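Local coordinates for protein CghA (Chaetomium globosum, PDB 6KBC) that is a two-domain, beta-rich protein of the calycin clan that holds a ligand in a pocket, at residues L158-L163 with A190-D195; D52-D57 with W385-E390; A73-R78 with H94-V99; V99-S104 with A115-T120. One frame throughout, in Å; residues are numbered along the deposited sequence.

Contact 1 of 4, residues L158-L163 with A190-D195; sequences LTHRSL and ANATVD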
loop_
_atom_site.group_PDB
_atom_site.type_symbol
_atom_site.label_atom_id
_atom_site.label_comp_id
_atom_site.label_asym_id
_atom_site.label_seq_id
_atom_site.Cartn_x
_atom_site.Cartn_y
_atom_site.Cartn_z
ATOM N N LEU A 158 -13.171 8.316 5.577
ATOM C CA LEU A 158 -13.047 6.961 5.082
ATOM C C LEU A 158 -13.188 6.039 6.269
ATOM O O LEU A 158 -12.656 6.330 7.344
ATOM C CB LEU A 158 -11.670 6.723 4.428
ATOM C CG LEU A 158 -11.455 5.360 3.777
ATOM C CD1 LEU A 158 -10.530 5.457 2.577
ATOM C CD2 LEU A 158 -10.855 4.425 4.830
ATOM N N THR A 159 -13.858 4.912 6.080
ATOM C CA THR A 159 -13.923 3.936 7.152
ATOM C C THR A 159 -13.748 2.545 6.584
ATOM O O THR A 159 -14.098 2.272 5.435
ATOM C CB THR A 159 -15.251 3.984 7.945
ATOM O OG1 THR A 159 -16.297 3.386 7.168
ATOM C CG2 THR A 159 -15.618 5.411 8.311
ATOM N N HIS A 160 -13.188 1.675 7.408
ATOM C CA HIS A 160 -13.041 0.263 7.112
ATOM C C HIS A 160 -13.804 -0.542 8.142
ATOM O O HIS A 160 -13.765 -0.225 9.330
ATOM C CB HIS A 160 -11.571 -0.174 7.164
ATOM C CG HIS A 160 -10.716 0.396 6.076
ATOM N ND1 HIS A 160 -9.488 0.973 6.315
ATOM C CD2 HIS A 160 -10.877 0.400 4.731
ATOM C CE1 HIS A 160 -8.944 1.345 5.168
ATOM N NE2 HIS A 160 -9.768 1.009 4.191
ATOM N N ARG A 161 -14.446 -1.608 7.688
ATOM C CA ARG A 161 -15.029 -2.637 8.546
ATOM C C ARG A 161 -14.310 -3.909 8.138
ATOM O O ARG A 161 -14.604 -4.459 7.072
ATOM C CB ARG A 161 -16.533 -2.767 8.319
ATOM C CG ARG A 161 -17.311 -1.569 8.792
ATOM C CD ARG A 161 -16.659 -0.910 9.990
ATOM N NE ARG A 161 -17.283 0.369 10.340
ATOM C CZ ARG A 161 -18.165 0.550 11.316
ATOM N NH1 ARG A 161 -18.582 -0.488 12.023
ATOM N NH2 ARG A 161 -18.646 1.769 11.560
ATOM N N SER A 162 -13.378 -4.374 8.968
ATOM C CA SER A 162 -12.557 -5.509 8.575
ATOM C C SER A 162 -13.418 -6.728 8.300
ATOM O O SER A 162 -14.378 -7.008 9.020
ATOM C CB SER A 162 -11.535 -5.841 9.661
ATOM O OG SER A 162 -10.777 -6.976 9.275
ATOM N N LEU A 163 -13.075 -7.459 7.241
ATOM C CA LEU A 163 -13.746 -8.726 7.011
ATOM C C LEU A 163 -13.125 -9.859 7.820
ATOM O O LEU A 163 -13.575 -11.004 7.701
ATOM C CB LEU A 163 -13.743 -9.050 5.516
ATOM C CG LEU A 163 -14.465 -7.982 4.673
ATOM C CD1 LEU A 163 -14.754 -8.476 3.272
ATOM C CD2 LEU A 163 -15.782 -7.537 5.359
ATOM N N ALA A 190 -11.385 -5.083 3.904
ATOM C CA ALA A 190 -12.435 -4.438 4.677
ATOM C C ALA A 190 -13.530 -3.953 3.742
ATOM O O ALA A 190 -13.262 -3.577 2.596
ATOM C CB ALA A 190 -11.879 -3.255 5.473
ATOM N N ASN A 191 -14.775 -3.979 4.230
ATOM C CA ASN A 191 -15.795 -3.123 3.639
ATOM C C ASN A 191 -15.387 -1.685 3.857
ATOM O O ASN A 191 -15.063 -1.286 4.976
ATOM C CB ASN A 191 -17.178 -3.343 4.268
ATOM C CG ASN A 191 -17.755 -4.680 3.943
ATOM O OD1 ASN A 191 -18.314 -5.350 4.814
ATOM N ND2 ASN A 191 -17.620 -5.098 2.688
ATOM N N ALA A 192 -15.396 -0.903 2.793
ATOM C CA ALA A 192 -14.951 0.472 2.874
ATOM C C ALA A 192 -16.130 1.397 2.624
ATOM O O ALA A 192 -17.006 1.102 1.804
ATOM C CB ALA A 192 -13.825 0.743 1.869
ATOM N N THR A 193 -16.183 2.489 3.370
ATOM C CA THR A 193 -17.055 3.589 3.016
ATOM C C THR A 193 -16.211 4.828 2.811
ATOM O O THR A 193 -15.146 4.991 3.416
ATOM C CB THR A 193 -18.130 3.865 4.079
ATOM O OG1 THR A 193 -17.528 4.520 5.204
ATOM C CG2 THR A 193 -18.780 2.581 4.522
ATOM N N VAL A 194 -16.694 5.693 1.933
ATOM C CA VAL A 194 -16.060 6.966 1.660
ATOM C C VAL A 194 -17.142 8.033 1.610
ATOM O O VAL A 194 -18.211 7.821 1.032
ATOM C CB VAL A 194 -15.272 6.902 0.339
ATOM C CG1 VAL A 194 -14.831 8.262 -0.065
ATOM C CG2 VAL A 194 -14.073 5.958 0.495
ATOM N N ASP A 195 -16.863 9.182 2.207
ATOM C CA ASP A 195 -17.775 10.313 2.075
ATOM C C ASP A 195 -16.881 11.550 2.118
ATOM O O ASP A 195 -16.576 12.088 3.184
ATOM C CB ASP A 195 -18.843 10.299 3.163
ATOM C CG ASP A 195 -19.810 11.469 3.061
ATOM O OD1 ASP A 195 -19.716 12.243 2.086
ATOM O OD2 ASP A 195 -20.711 11.565 3.924
HETATM O O HOH W 1 -16.832 0.645 6.464
#
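Thr159 and Thr193 both hold chi1 at 75°, which sets each OG1 between its own backbone N and carbonyl carbon; from there Thr159 OG1 and Thr193 OG1 meet across neighbouring antiparallel strands at 2.6 Å. Either oxygen could be the donor. Their backbones form a hydrogen-bonded pair: Thr159 N reaches Thr193 O at 3.0 Å, and Thr193 N returns to Thr159 O. Two residues on, Arg161 N bonds to Asn191 O at 2.8 Å. A water joins the two pairs, donating to Asn191 O at 3.0 Å and hydrogen-bonded to Thr159 OG1. Just past the strand end, Leu163 CD2 comes to 3.4 Å from Asn191 OD1, the two side chains crossing at about a right angle. The face bearing Leu158, His160, Ala190 and Val194 is closely packed at Ala190, whose CB lies 3.5 Å from His160 CB, and looser where Leu158 CD1 touches Val194 CG2 at 4.1 Å. Leu158 CD2 also sits over one face of the His160 ring, whose NE2 is hydrogen-bonded to Asp52 O of strand 46-54. The chemistry is therefore two-sided, with hydroxyls and a water linking the strands on the threonine face while the other buries apolar groups round an imidazole whose NE2 has a carbonyl partner.

Contact 2 of 4, residues D52-D57 with W385-E390; sequences DAMAED and WGMTGE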
loop_
_atom_site.group_PDB
_atom_site.type_symbol
_atom_site.label_atom_id
_atom_site.label_comp_id
_atom_site.label_asym_id
_atom_site.label_seq_id
_atom_site.Cartn_x
_atom_site.Cartn_y
_atom_site.Cartn_z
ATOM N N ASP A 52 -6.905 2.659 2.172
ATOM C CA ASP A 52 -7.439 2.895 0.841
ATOM C C ASP A 52 -8.854 2.353 0.729
ATOM O O ASP A 52 -9.377 1.691 1.631
ATOM C CB ASP A 52 -6.549 2.293 -0.264
ATOM C CG ASP A 52 -6.329 0.803 -0.102
ATOM O OD1 ASP A 52 -7.193 0.131 0.515
ATOM O OD2 ASP A 52 -5.295 0.294 -0.607
ATOM N N ALA A 53 -9.462 2.637 -0.416
ATOM C CA ALA A 53 -10.821 2.205 -0.678
ATOM C C ALA A 53 -11.031 2.288 -2.176
ATOM O O ALA A 53 -10.551 3.221 -2.816
ATOM C CB ALA A 53 -11.827 3.103 0.042
ATOM N N MET A 54 -11.738 1.322 -2.743
ATOM C CA MET A 54 -12.173 1.536 -4.108
ATOM C C MET A 54 -13.524 0.899 -4.304
ATOM O O MET A 54 -13.868 -0.062 -3.620
ATOM C CB MET A 54 -11.195 0.962 -5.113
ATOM C CG MET A 54 -11.094 -0.533 -5.053
ATOM S SD MET A 54 -9.899 -0.952 -6.325
ATOM C CE MET A 54 -10.820 -0.579 -7.800
ATOM N N ALA A 55 -14.241 1.403 -5.302
ATOM C CA ALA A 55 -15.538 0.847 -5.644
ATOM C C ALA A 55 -15.346 -0.537 -6.233
ATOM O O ALA A 55 -14.341 -0.817 -6.893
ATOM C CB ALA A 55 -16.283 1.760 -6.634
ATOM N N GLU A 56 -16.315 -1.421 -5.990
ATOM C CA GLU A 56 -16.132 -2.792 -6.446
ATOM C C GLU A 56 -16.130 -2.893 -7.966
ATOM O O GLU A 56 -15.689 -3.913 -8.506
ATOM C CB GLU A 56 -17.217 -3.696 -5.867
ATOM C CG GLU A 56 -18.503 -3.665 -6.635
ATOM C CD GLU A 56 -19.559 -4.609 -6.072
ATOM O OE1 GLU A 56 -20.751 -4.341 -6.324
ATOM O OE2 GLU A 56 -19.214 -5.562 -5.336
ATOM N N ASP A 57 -16.608 -1.859 -8.660
ATOM C CA ASP A 57 -16.633 -1.813 -10.115
ATOM C C ASP A 57 -15.588 -0.878 -10.698
ATOM O O ASP A 57 -15.712 -0.490 -11.863
ATOM C CB ASP A 57 -18.011 -1.379 -10.624
ATOM C CG ASP A 57 -18.361 0.055 -10.225
ATOM O OD1 ASP A 57 -17.606 0.696 -9.448
ATOM O OD2 ASP A 57 -19.380 0.575 -10.731
ATOM N N TRP A 385 -11.708 -5.755 -10.148
ATOM C CA TRP A 385 -11.117 -4.433 -10.194
ATOM C C TRP A 385 -10.104 -4.315 -9.070
ATOM O O TRP A 385 -10.187 -5.002 -8.052
ATOM C CB TRP A 385 -12.201 -3.358 -10.062
ATOM C CG TRP A 385 -13.103 -3.415 -11.217
ATOM C CD1 TRP A 385 -14.296 -4.086 -11.316
ATOM C CD2 TRP A 385 -12.855 -2.836 -12.482
ATOM N NE1 TRP A 385 -14.815 -3.930 -12.580
ATOM C CE2 TRP A 385 -13.946 -3.167 -13.318
ATOM C CE3 TRP A 385 -11.810 -2.061 -12.997
ATOM C CZ2 TRP A 385 -14.025 -2.742 -14.638
ATOM C CZ3 TRP A 385 -11.898 -1.624 -14.306
ATOM C CH2 TRP A 385 -12.994 -1.977 -15.115
ATOM N N GLY A 386 -9.156 -3.419 -9.257
ATOM C CA GLY A 386 -8.154 -3.221 -8.237
ATOM C C GLY A 386 -7.358 -1.980 -8.534
ATOM O O GLY A 386 -7.690 -1.202 -9.431
ATOM N N MET A 387 -6.300 -1.792 -7.764
ATOM C CA MET A 387 -5.413 -0.683 -8.032
ATOM C C MET A 387 -3.996 -1.217 -8.021
ATOM O O MET A 387 -3.703 -2.223 -7.366
ATOM C CB MET A 387 -5.562 0.429 -6.995
ATOM C CG MET A 387 -5.326 -0.026 -5.596
ATOM S SD MET A 387 -5.526 1.312 -4.402
ATOM C CE MET A 387 -7.300 1.642 -4.565
ATOM N N THR A 388 -3.120 -0.561 -8.778
ATOM C CA THR A 388 -1.705 -0.848 -8.703
ATOM C C THR A 388 -0.948 0.458 -8.533
ATOM O O THR A 388 -1.370 1.515 -9.011
ATOM C CB THR A 388 -1.145 -1.604 -9.955
ATOM O OG1 THR A 388 -1.297 -0.794 -11.120
ATOM C CG2 THR A 388 -1.844 -2.947 -10.161
ATOM N N GLY A 389 0.157 0.369 -7.808
ATOM C CA GLY A 389 1.107 1.449 -7.719
ATOM C C GLY A 389 2.402 0.872 -8.237
ATOM O O GLY A 389 2.900 -0.111 -7.683
ATOM N N GLU A 390 2.939 1.452 -9.309
ATOM C CA GLU A 390 4.040 0.851 -10.061
ATOM C C GLU A 390 5.174 1.858 -10.052
ATOM O O GLU A 390 5.104 2.876 -10.746
ATOM C CB GLU A 390 3.593 0.498 -11.481
ATOM C CG GLU A 390 2.275 -0.291 -11.459
ATOM C CD GLU A 390 1.799 -0.701 -12.835
ATOM O OE1 GLU A 390 0.691 -1.259 -12.905
ATOM O OE2 GLU A 390 2.526 -0.485 -13.834
#
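Near Met54 and Gly386, strand segments 52-54 and 385-390 run at 138° to each other with axes 8.4 Å apart, and side chains rather than hydrogen bonds fill the gap between them. Met54 reaches across. Its CG stands between the backbone N and the carbonyl carbon (chi1 65°), and a bend at chi3 (-70°) turns CE toward the start of the opposite segment. SD rests 3.4 Å from CA of Gly386, a residue with no side chain, while Met54 CE touches Trp385 CB at 3.8 Å. Met387, from segment 385-390, brings its CE to 4.0 Å from Met54 CB, and its SD passes 3.9 Å from Asp52 OD2. That carboxylate is already engaged: OD2 forms a salt bridge with Arg246 and OD1 accepts from Gly225 N. At the outer end the Trp385 indole lies against the chain after the strand. Asp57 O stands 3.5 Å above the ring plane, offset toward the rim, and Glu56 O comes within 3.1 Å of Trp385 CD1. The contact joins strands of the N-terminal and C-terminal domains: strand 46-54 lies between 60-69 and 223-231, whereas strand 382-392 is flanked by 239-249 and 363-375, with Phe244 of 239-249 touching both Asp52 and Met387.

Contact 3 of 4, residues A73-R78 with H94-V99; sequences APASFR and HLVVPV. With WK1 ((2S)-3-[(2S,4E)-4-[[(1R,2S,4aR,6S,8R,8aS)-2-[(E)-but-2-en-2-yl]-6,8-dimethyl-1,2,4a,5,6,7,8,8a-octahydronaphthalen-1-yl]-oxidanyl-methylidene]-3,5-bis(oxidanylidene)pyrrolidin-2-yl]-2-methyl-2-oxidanyl-propanoic acid), chain B.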
loop_
_atom_site.group_PDB
_atom_site.type_symbol
_atom_site.label_atom_id
_atom_site.label_comp_id
_atom_site.label_asym_id
_atom_site.label_seq_id
_atom_site.Cartn_x
_atom_site.Cartn_y
_atom_site.Cartn_z
ATOM N N ALA A 73 13.070 15.496 5.786
ATOM C CA ALA A 73 13.039 16.613 6.717
ATOM C C ALA A 73 13.612 17.869 6.057
ATOM O O ALA A 73 14.507 17.790 5.205
ATOM C CB ALA A 73 13.804 16.282 8.005
ATOM N N PRO A 74 13.112 19.064 6.436
ATOM C CA PRO A 74 12.178 19.302 7.549
ATOM C C PRO A 74 10.745 18.813 7.307
ATOM O O PRO A 74 10.042 18.530 8.276
ATOM C CB PRO A 74 12.202 20.825 7.697
ATOM C CG PRO A 74 12.467 21.324 6.318
ATOM C CD PRO A 74 13.382 20.303 5.678
ATOM N N ALA A 75 10.332 18.697 6.042
ATOM C CA ALA A 75 8.961 18.306 5.705
ATOM C C ALA A 75 8.781 16.787 5.810
ATOM O O ALA A 75 8.465 16.095 4.844
ATOM C CB ALA A 75 8.601 18.816 4.316
ATOM N N SER A 76 8.970 16.274 7.026
ATOM C CA SER A 76 8.956 14.831 7.240
ATOM C C SER A 76 7.561 14.248 7.378
ATOM O O SER A 76 7.410 13.027 7.274
ATOM C CB SER A 76 9.759 14.466 8.492
ATOM O OG SER A 76 11.151 14.546 8.239
ATOM N N PHE A 77 6.548 15.069 7.642
ATOM C CA PHE A 77 5.222 14.582 8.002
ATOM C C PHE A 77 4.233 14.963 6.919
ATOM O O PHE A 77 4.109 16.141 6.563
ATOM C CB PHE A 77 4.778 15.133 9.355
ATOM C CG PHE A 77 5.827 15.017 10.404
ATOM C CD1 PHE A 77 6.490 13.816 10.591
ATOM C CD2 PHE A 77 6.175 16.104 11.187
ATOM C CE1 PHE A 77 7.470 13.691 11.547
ATOM C CE2 PHE A 77 7.163 15.987 12.147
ATOM C CZ PHE A 77 7.813 14.780 12.324
ATOM N N ARG A 78 3.517 13.967 6.415
ATOM C CA ARG A 78 2.881 14.107 5.119
ATOM C C ARG A 78 1.783 13.061 5.038
ATOM O O ARG A 78 1.998 11.908 5.421
ATOM C CB ARG A 78 3.946 13.907 4.034
ATOM C CG ARG A 78 3.596 14.208 2.613
ATOM C CD ARG A 78 4.828 13.845 1.790
ATOM N NE ARG A 78 6.000 14.643 2.156
ATOM C CZ ARG A 78 6.305 15.834 1.646
ATOM N NH1 ARG A 78 5.562 16.369 0.687
ATOM N NH2 ARG A 78 7.391 16.470 2.063
ATOM N N HIS A 94 -0.443 16.326 -1.437
ATOM C CA HIS A 94 0.143 16.067 -0.135
ATOM C C HIS A 94 -0.357 17.112 0.843
ATOM O O HIS A 94 -0.401 18.303 0.521
ATOM C CB HIS A 94 1.667 16.123 -0.195
ATOM C CG HIS A 94 2.279 15.056 -1.045
ATOM N ND1 HIS A 94 3.633 14.987 -1.291
ATOM C CD2 HIS A 94 1.723 14.007 -1.694
ATOM C CE1 HIS A 94 3.884 13.945 -2.064
ATOM N NE2 HIS A 94 2.742 13.330 -2.318
ATOM N N LEU A 95 -0.758 16.657 2.019
ATOM C CA LEU A 95 -0.973 17.529 3.167
ATOM C C LEU A 95 0.299 17.452 3.996
ATOM O O LEU A 95 0.520 16.481 4.721
ATOM C CB LEU A 95 -2.191 17.096 3.970
ATOM C CG LEU A 95 -3.490 16.966 3.186
ATOM C CD1 LEU A 95 -4.615 16.546 4.122
ATOM C CD2 LEU A 95 -3.806 18.278 2.500
ATOM N N VAL A 96 1.156 18.451 3.857
ATOM C CA VAL A 96 2.384 18.529 4.635
ATOM C C VAL A 96 2.082 19.294 5.915
ATOM O O VAL A 96 1.569 20.417 5.867
ATOM C CB VAL A 96 3.500 19.209 3.831
ATOM C CG1 VAL A 96 4.822 19.131 4.587
ATOM C CG2 VAL A 96 3.616 18.577 2.441
ATOM N N VAL A 97 2.392 18.687 7.055
ATOM C CA VAL A 97 2.008 19.238 8.353
ATOM C C VAL A 97 3.233 19.275 9.256
ATOM O O VAL A 97 4.199 18.517 9.060
ATOM C CB VAL A 97 0.867 18.420 9.006
ATOM C CG1 VAL A 97 -0.372 18.448 8.125
ATOM C CG2 VAL A 97 1.314 16.996 9.285
ATOM N N PRO A 98 3.230 20.162 10.259
ATOM C CA PRO A 98 4.341 20.215 11.218
ATOM C C PRO A 98 4.233 19.263 12.398
ATOM O O PRO A 98 5.225 19.100 13.118
ATOM C CB PRO A 98 4.287 21.673 11.706
ATOM C CG PRO A 98 2.841 22.013 11.641
ATOM C CD PRO A 98 2.313 21.307 10.413
ATOM N N VAL A 99 3.082 18.635 12.627
ATOM C CA VAL A 99 2.879 17.765 13.779
ATOM C C VAL A 99 2.378 16.409 13.309
ATOM O O VAL A 99 1.410 16.327 12.544
ATOM C CB VAL A 99 1.886 18.362 14.797
ATOM C CG1 VAL A 99 1.847 17.506 16.047
ATOM C CG2 VAL A 99 2.275 19.778 15.157
HETATM O O WK1 B . 2.948 11.380 -3.975
HETATM C C17 WK1 B . 2.125 10.500 -3.954
HETATM O O1 WK1 B . 0.951 10.722 -3.870
HETATM C C19 WK1 B . 2.545 9.090 -4.044
HETATM O O2 WK1 B . 3.905 8.951 -4.277
HETATM C C18 WK1 B . 1.866 8.458 -5.220
HETATM C C20 WK1 B . 2.188 8.529 -2.696
HETATM C C22 WK1 B . 2.175 7.055 -2.719
HETATM N N WK1 B . 1.676 6.357 -1.549
HETATM C C21 WK1 B . 2.501 5.362 -1.240
HETATM O O5 WK1 B . 2.275 4.549 -0.234
HETATM C C23 WK1 B . 3.424 6.374 -2.975
HETATM O O4 WK1 B . 4.270 6.660 -3.943
HETATM C C24 WK1 B . 3.688 5.281 -2.104
HETATM C C16 WK1 B . 4.837 4.383 -2.131
HETATM O O3 WK1 B . 5.714 4.572 -3.040
HETATM C C9 WK1 B . 4.901 3.222 -1.230
HETATM C C8 WK1 B . 4.067 2.193 -2.045
HETATM C C12 WK1 B . 2.827 2.662 -2.778
HETATM C C13 WK1 B . 1.620 2.566 -2.267
HETATM C C90 WK1 B . 0.420 3.044 -3.010
HETATM C C14 WK1 B . 2.951 3.262 -4.132
HETATM C C7 WK1 B . 4.897 1.499 -3.082
HETATM C C6 WK1 B . 6.013 0.927 -2.717
HETATM C C3 WK1 B . 6.526 1.251 -1.350
HETATM C C4 WK1 B . 6.301 2.696 -0.953
HETATM C C5 WK1 B . 6.591 2.794 0.533
HETATM C C11 WK1 B . 6.577 4.226 0.966
HETATM C C2 WK1 B . 7.922 0.785 -1.030
HETATM C C1 WK1 B . 7.979 0.721 0.463
HETATM C C10 WK1 B . 9.202 0.075 1.024
HETATM C C WK1 B . 7.879 2.126 0.973
HETATM O O HOH W 2 6.364 17.869 7.890
#
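This contact contributes His94 to the WK1 pocket, where the imidazole is held between Arg78 on the adjoining hairpin strand and the bound WK1. His94 NE2 donates to WK1 O at 2.6 Å, the acceptor lying in the ring plane at its edge. At the other nitrogen, Arg78 NH1 donates to His94 ND1 over 3.1 Å, and the guanidinium and imidazole planes stand 76° apart. The Arg78 chain bends at chi3 (-62°), turning NE off its extended run, and NH2 donates to Ala75 O at 3.0 Å, in the carbonyl plane on a lone pair. Val96 runs alongside Arg78 and puts CG2 over one face of the guanidinium, 3.4 Å from NH1. The backbones pair through Val97 N bonding to Phe77 O at 3.1 Å; Ala75 CB touches Val96 CG1 at 3.8 Å, and Phe77 CB packs on Val97 CG2 at 3.9 Å. Ser65, Asn82, Asn364 and Lys352 supply further hydrogen bonds to WK1. The chemistry is a chain of directed bonds: Arg78, bonded to the Ala75 carbonyl and lying beside Val96, donates a hydrogen bond to ND1, consistent with a second-shell bond that positions the imidazole with the N-H of NE2 facing the ligand oxygen.

Contact 4 of 4, residues V99-S104 with A115-T120; sequences VSVVTS and AGVWRT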
loop_
_atom_site.group_PDB
_atom_site.type_symbol
_atom_site.label_atom_id
_atom_site.label_comp_id
_atom_site.label_asym_id
_atom_site.label_seq_id
_atom_site.Cartn_x
_atom_site.Cartn_y
_atom_site.Cartn_z
ATOM N N VAL A 99 3.082 18.635 12.627
ATOM C CA VAL A 99 2.879 17.765 13.779
ATOM C C VAL A 99 2.378 16.409 13.309
ATOM O O VAL A 99 1.410 16.327 12.544
ATOM C CB VAL A 99 1.886 18.362 14.797
ATOM C CG1 VAL A 99 1.847 17.506 16.047
ATOM C CG2 VAL A 99 2.275 19.778 15.157
ATOM N N SER A 100 3.017 15.352 13.798
ATOM C CA SER A 100 2.531 13.988 13.664
ATOM C C SER A 100 2.539 13.344 15.033
ATOM O O SER A 100 3.605 13.173 15.629
ATOM C CB SER A 100 3.390 13.161 12.703
ATOM O OG SER A 100 2.916 11.823 12.682
ATOM N N VAL A 101 1.367 12.961 15.519
ATOM C CA VAL A 101 1.262 12.306 16.811
ATOM C C VAL A 101 0.482 11.013 16.649
ATOM O O VAL A 101 -0.577 10.991 16.013
ATOM C CB VAL A 101 0.620 13.226 17.872
ATOM C CG1 VAL A 101 -0.795 13.609 17.492
ATOM C CG2 VAL A 101 0.630 12.539 19.221
ATOM N N VAL A 102 1.018 9.934 17.208
ATOM C CA VAL A 102 0.329 8.653 17.253
ATOM C C VAL A 102 0.237 8.220 18.704
ATOM O O VAL A 102 1.241 8.224 19.425
ATOM C CB VAL A 102 1.042 7.581 16.413
ATOM C CG1 VAL A 102 0.276 6.261 16.500
ATOM C CG2 VAL A 102 1.161 8.051 14.975
ATOM N N THR A 103 -0.964 7.856 19.128
ATOM C CA THR A 103 -1.203 7.369 20.470
ATOM C C THR A 103 -1.793 5.973 20.393
ATOM O O THR A 103 -2.530 5.647 19.460
ATOM C CB THR A 103 -2.151 8.297 21.232
ATOM O OG1 THR A 103 -3.449 8.236 20.630
ATOM C CG2 THR A 103 -1.648 9.730 21.182
ATOM N N SER A 104 -1.454 5.145 21.371
ATOM C CA SER A 104 -2.046 3.825 21.515
ATOM C C SER A 104 -2.605 3.721 22.927
ATOM O O SER A 104 -1.864 3.891 23.900
ATOM C CB SER A 104 -1.020 2.725 21.247
ATOM O OG SER A 104 -1.635 1.454 21.282
ATOM N N ALA A 115 -4.604 6.111 17.457
ATOM C CA ALA A 115 -5.054 7.318 16.782
ATOM C C ALA A 115 -3.839 8.081 16.293
ATOM O O ALA A 115 -2.897 8.310 17.057
ATOM C CB ALA A 115 -5.891 8.206 17.710
ATOM N N GLY A 116 -3.855 8.463 15.030
ATOM C CA GLY A 116 -2.776 9.237 14.443
ATOM C C GLY A 116 -3.322 10.566 13.967
ATOM O O GLY A 116 -4.438 10.631 13.449
ATOM N N VAL A 117 -2.545 11.626 14.180
ATOM C CA VAL A 117 -2.951 12.957 13.749
ATOM C C VAL A 117 -1.763 13.684 13.137
ATOM O O VAL A 117 -0.789 14.015 13.820
ATOM C CB VAL A 117 -3.563 13.780 14.903
ATOM C CG1 VAL A 117 -4.187 15.051 14.353
ATOM C CG2 VAL A 117 -4.608 12.974 15.673
ATOM N N TRP A 118 -1.824 13.841 11.822
ATOM C CA TRP A 118 -1.077 14.793 11.007
ATOM C C TRP A 118 -1.835 16.112 10.973
ATOM O O TRP A 118 -2.918 16.201 10.381
ATOM C CB TRP A 118 -0.905 14.163 9.625
ATOM C CG TRP A 118 0.200 13.117 9.449
ATOM C CD1 TRP A 118 1.400 13.326 8.842
ATOM C CD2 TRP A 118 0.386 11.915 10.224
ATOM N NE1 TRP A 118 2.201 12.223 8.953
ATOM C CE2 TRP A 118 1.623 11.356 9.836
ATOM C CE3 TRP A 118 -0.407 11.215 11.134
ATOM C CZ2 TRP A 118 2.080 10.135 10.323
ATOM C CZ3 TRP A 118 0.051 10.003 11.623
ATOM C CH2 TRP A 118 1.286 9.473 11.211
ATOM N N ARG A 119 -1.287 17.133 11.630
ATOM C CA ARG A 119 -2.034 18.368 11.827
ATOM C C ARG A 119 -1.108 19.565 11.944
ATOM O O ARG A 119 0.074 19.442 12.273
ATOM C CB ARG A 119 -2.918 18.323 13.076
ATOM C CG ARG A 119 -2.108 18.150 14.349
ATOM C CD ARG A 119 -2.957 18.152 15.602
ATOM N NE ARG A 119 -2.126 17.926 16.782
ATOM C CZ ARG A 119 -1.454 18.871 17.431
ATOM N NH1 ARG A 119 -1.415 20.112 16.964
ATOM N NH2 ARG A 119 -0.743 18.549 18.502
ATOM N N THR A 120 -1.683 20.733 11.669
ATOM C CA THR A 120 -1.079 22.004 12.030
ATOM C C THR A 120 -1.161 22.215 13.547
ATOM O O THR A 120 -1.794 21.445 14.280
ATOM C CB THR A 120 -1.771 23.145 11.291
ATOM O OG1 THR A 120 -3.187 23.022 11.463
ATOM C CG2 THR A 120 -1.441 23.098 9.812
HETATM O O HOH W 3 -2.844 10.935 18.498
#
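This is a beta hairpin contact, in which strands 99-105 and 113-119 of the N-terminal domain pair antiparallel, with strand 6-10 on one side and strand 132-137 on the other. Val99 faces Arg119, Val101 faces Val117 and Thr103 faces Ala115 in hydrogen-bonded pairs; Val101 N to Val117 O at 2.9 Å and Val117 N to Val101 O at 2.8 Å form the middle one. The weak member is Val99 N to Arg119 O, at 3.1 Å. A water donates to Ala115 O.

On the face of Ser100 and Val102 lies the Trp118 indole. Ser100 OG, anti to its backbone N (chi1 176°), is placed over the indole face, 3.0 Å from Trp118 CZ2, and Ser100 CB makes a CH-pi contact with the five-membered ring. Val102 CG2 meets Trp118 CH2 at 4.0 Å, and Gly116, with no side chain, leaves this side of the strand to the indole's six-membered ring. Across the sheet, Val101 and Val117 lie side by side. Arg119 extends from CG to NE and sets one guanidinium face on Val99 CG1, 3.7 Å from NH2, while NH1 bonds to Thr120 O at 3.0 Å.

The polar atoms on the indole face have partners from strand 60-69: Ser100 OG is hydrogen-bonded to Arg68 NE, and Trp118 NE1 to Phe67 O. A buried hydroxyl can thus lie against an aromatic face with its oxygen accepting from Arg68, and the indole is tied at its N-H as well as packed.

From the N terminus, contact 2 opens first, at residues 52-57 on strand 46-54, and closes only at 385-390, so its loop encloses the other three contacts. Contact 3 comes next, closing the short hairpin from 73-78 to 94-99; contact 4 begins on the same Val99 and closes the following hairpin at 115-120, and the two touch where Val97 packs on Trp118. Contact 1 closes a third loop, from 158-163 to 190-195. These three run in series, and none cross. Contacts 1, 3 and 4 stay within the N-terminal domain, whereas contact 2 ties it to the C-terminal one and touches contact 1 through Ala53, which packs on Ala192 and Val194.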